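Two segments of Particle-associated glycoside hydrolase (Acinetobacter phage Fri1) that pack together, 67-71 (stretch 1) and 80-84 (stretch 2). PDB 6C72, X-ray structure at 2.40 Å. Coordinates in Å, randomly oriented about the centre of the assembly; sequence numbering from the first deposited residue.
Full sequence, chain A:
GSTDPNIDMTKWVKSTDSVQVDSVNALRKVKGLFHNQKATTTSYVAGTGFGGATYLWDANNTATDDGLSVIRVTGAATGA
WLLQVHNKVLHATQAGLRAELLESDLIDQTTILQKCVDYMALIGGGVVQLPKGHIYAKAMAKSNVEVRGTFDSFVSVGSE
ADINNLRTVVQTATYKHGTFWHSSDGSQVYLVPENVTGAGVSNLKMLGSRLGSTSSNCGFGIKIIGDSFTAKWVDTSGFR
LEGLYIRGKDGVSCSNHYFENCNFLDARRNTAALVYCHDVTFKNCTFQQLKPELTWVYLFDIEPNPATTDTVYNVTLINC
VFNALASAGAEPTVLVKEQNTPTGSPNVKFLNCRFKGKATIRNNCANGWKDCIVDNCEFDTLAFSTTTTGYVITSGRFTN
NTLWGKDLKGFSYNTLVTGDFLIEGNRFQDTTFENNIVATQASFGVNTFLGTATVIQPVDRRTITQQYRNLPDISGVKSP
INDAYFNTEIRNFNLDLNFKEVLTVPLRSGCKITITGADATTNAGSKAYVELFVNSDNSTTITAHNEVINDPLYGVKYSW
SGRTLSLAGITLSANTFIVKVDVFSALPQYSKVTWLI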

# COMPACT_ATOMS: atom_id res chain seq x y z
N GLY A 67 33.36 -21.06 30.64
CA GLY A 67 34.10 -20.95 29.40
C GLY A 67 33.69 -19.77 28.54
O GLY A 67 34.01 -19.75 27.35
N LEU A 68 33.01 -18.78 29.13
CA LEU A 68 32.49 -17.63 28.40
C LEU A 68 32.56 -16.36 29.25
O LEU A 68 33.46 -15.53 29.06
N SER A 69 31.64 -16.22 30.20
CA SER A 69 31.60 -15.01 31.02
C SER A 69 32.48 -15.09 32.25
O SER A 69 32.97 -14.05 32.72
N VAL A 70 32.71 -16.29 32.78
CA VAL A 70 33.49 -16.48 34.00
C VAL A 70 34.63 -17.44 33.67
O VAL A 70 34.39 -18.62 33.37
N ILE A 71 35.87 -16.95 33.75
CA ILE A 71 37.06 -17.77 33.54
C ILE A 71 37.74 -17.91 34.90
O ILE A 71 38.42 -16.99 35.38
N ALA A 80 38.35 -14.90 39.22
CA ALA A 80 37.94 -15.17 37.85
C ALA A 80 38.21 -13.95 36.99
O ALA A 80 38.20 -12.81 37.46
N TRP A 81 38.48 -14.21 35.72
CA TRP A 81 38.49 -13.17 34.71
C TRP A 81 37.11 -13.09 34.09
O TRP A 81 36.58 -14.10 33.61
N LEU A 82 36.53 -11.90 34.12
CA LEU A 82 35.15 -11.69 33.68
C LEU A 82 35.14 -11.07 32.29
O LEU A 82 35.76 -10.03 32.05
N LEU A 83 34.42 -11.73 31.39
CA LEU A 83 34.33 -11.29 30.00
C LEU A 83 33.70 -9.91 29.90
O LEU A 83 32.70 -9.61 30.57
N GLN A 84 34.27 -9.06 29.04
CA GLN A 84 33.71 -7.74 28.73
C GLN A 84 33.24 -7.75 27.29
O GLN A 84 34.05 -7.80 26.36

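Packing of segment 67-71 against segment 80-84 in the phage glycoside hydrolase. The two run antiparallel and are joined by three main-chain hydrogen bonds, while apolar side chains meet in a few separate contacts; together they bury 345 Å², both sides summed. Gly67 opens the first stretch without touching the second; it has no side chain to point, and its positive phi of 63° is a conformation that favours glycine. Leu68, still in loop, is buried. Its CA-to-CB bond points away from the partner stretch, yet with chi1 t and chi2 p the end of the side chain comes nearer, so that Leu68 CD1 lies 3.7 Å from Leu83 CD2. Leu83 answers from the other side: its CA-to-CB bond points toward stretch 1, and it too adopts chi1 t and chi2 p. The Leu68 carbonyl also comes close to this side chain, Leu68 O lying 3.2 Å from Leu83 CB. Ser69 takes the p rotamer and its CA-to-CB bond points away; its side chain comes no nearer to stretch 2 than the 4.7 Å between Ser69 CB and Leu83 CB, and OG is hydrogen-bonded to a residue just outside the stretches. Its contribution across the contact comes from the carbonyl: Leu83 N donates to Ser69 O at 3.0 Å with a nearly straight angle of 165°, and Leu82 CA approaches the same Ser69 O at 3.4 Å in a CA-H...O contact. At Val70 the strand begins, paired with Leu82 in a non-hydrogen-bonded bridge that sends both side chains to the same face of the sheet. Val70 is t, and its two methyls find different neighbours: CG1 sits 3.7 Å from Ala80 CB, whereas CG2 is 4.1 Å from Leu82 CD2. Leu82, with chi1 m and chi2 t, brings its end nearer to stretch 1 to make that contact; Ala80, whose CA-to-CB bond points toward stretch 1, reaches Val70 with its single methyl. Ile71 and Trp81 form the next bridge, a hydrogen-bonded pair with side chains on the other face from Val70 and Leu82. Ile71 N donates to Trp81 O at 2.9 Å, and Trp81 N returns a bond to Ile71 O at 2.8 Å, a reciprocal pair that holds the two residues in register. Ala80 CA also lies 3.1 Å from Ile71 O in a CA-H...O contact. Ile71 is m at both chi1 and chi2, and Trp81 has chi1 m with chi2 at 95°; the ends of both side chains lead away from the opposing stretch, so their side-chain contact is made near the backbone, Ile71 CB to Trp81 CB at 4.2 Å. The buried indole meets Ile71 O obliquely, and its NE1 is hydrogen-bonded elsewhere in the structure. Gln84, beyond the contact, keeps its side chain out of reach of stretch 1. All three hydrogen bonds between the stretches are therefore main chain to main chain, and the side chains that meet across the contact do so through carbon.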

# COMPACT_ATOMS: atom_id res chain seq x y z
CB LEU A 68 31.05 -17.90 27.95
CG LEU A 68 30.18 -16.79 27.37
CD1 LEU A 68 30.84 -16.13 26.20
CD2 LEU A 68 28.84 -17.36 26.98
CB SER A 69 30.16 -14.72 31.45
OG SER A 69 29.69 -15.71 32.34
CB VAL A 70 32.63 -17.03 35.15
CG1 VAL A 70 33.49 -17.34 36.36
CG2 VAL A 70 31.56 -16.03 35.51
CB ILE A 71 38.00 -17.16 32.49
CG1 ILE A 71 37.25 -16.93 31.17
CG2 ILE A 71 39.21 -18.05 32.25
CD1 ILE A 71 36.57 -18.18 30.61
CB ALA A 80 36.46 -15.55 37.75
CB TRP A 81 39.54 -13.45 33.64
CG TRP A 81 40.93 -13.46 34.18
CD1 TRP A 81 41.65 -14.55 34.58
CD2 TRP A 81 41.78 -12.32 34.40
NE1 TRP A 81 42.89 -14.15 35.02
CE2 TRP A 81 42.99 -12.79 34.92
CE3 TRP A 81 41.62 -10.94 34.20
CZ2 TRP A 81 44.05 -11.94 35.25
CZ3 TRP A 81 42.68 -10.09 34.52
CH2 TRP A 81 43.87 -10.60 35.04
CB LEU A 82 34.40 -10.80 34.67
CG LEU A 82 34.35 -11.34 36.10
CD1 LEU A 82 33.43 -10.49 36.94
CD2 LEU A 82 33.95 -12.81 36.12
CB LEU A 83 33.48 -12.30 29.23
CG LEU A 83 33.32 -12.03 27.74
CD1 LEU A 83 34.68 -12.24 27.07
CD2 LEU A 83 32.22 -12.88 27.13
CB GLN A 84 34.72 -6.62 28.95
CG GLN A 84 35.27 -6.53 30.36
CD GLN A 84 34.20 -6.32 31.43
OE1 GLN A 84 34.13 -7.07 32.41
NE2 GLN A 84 33.36 -5.29 31.26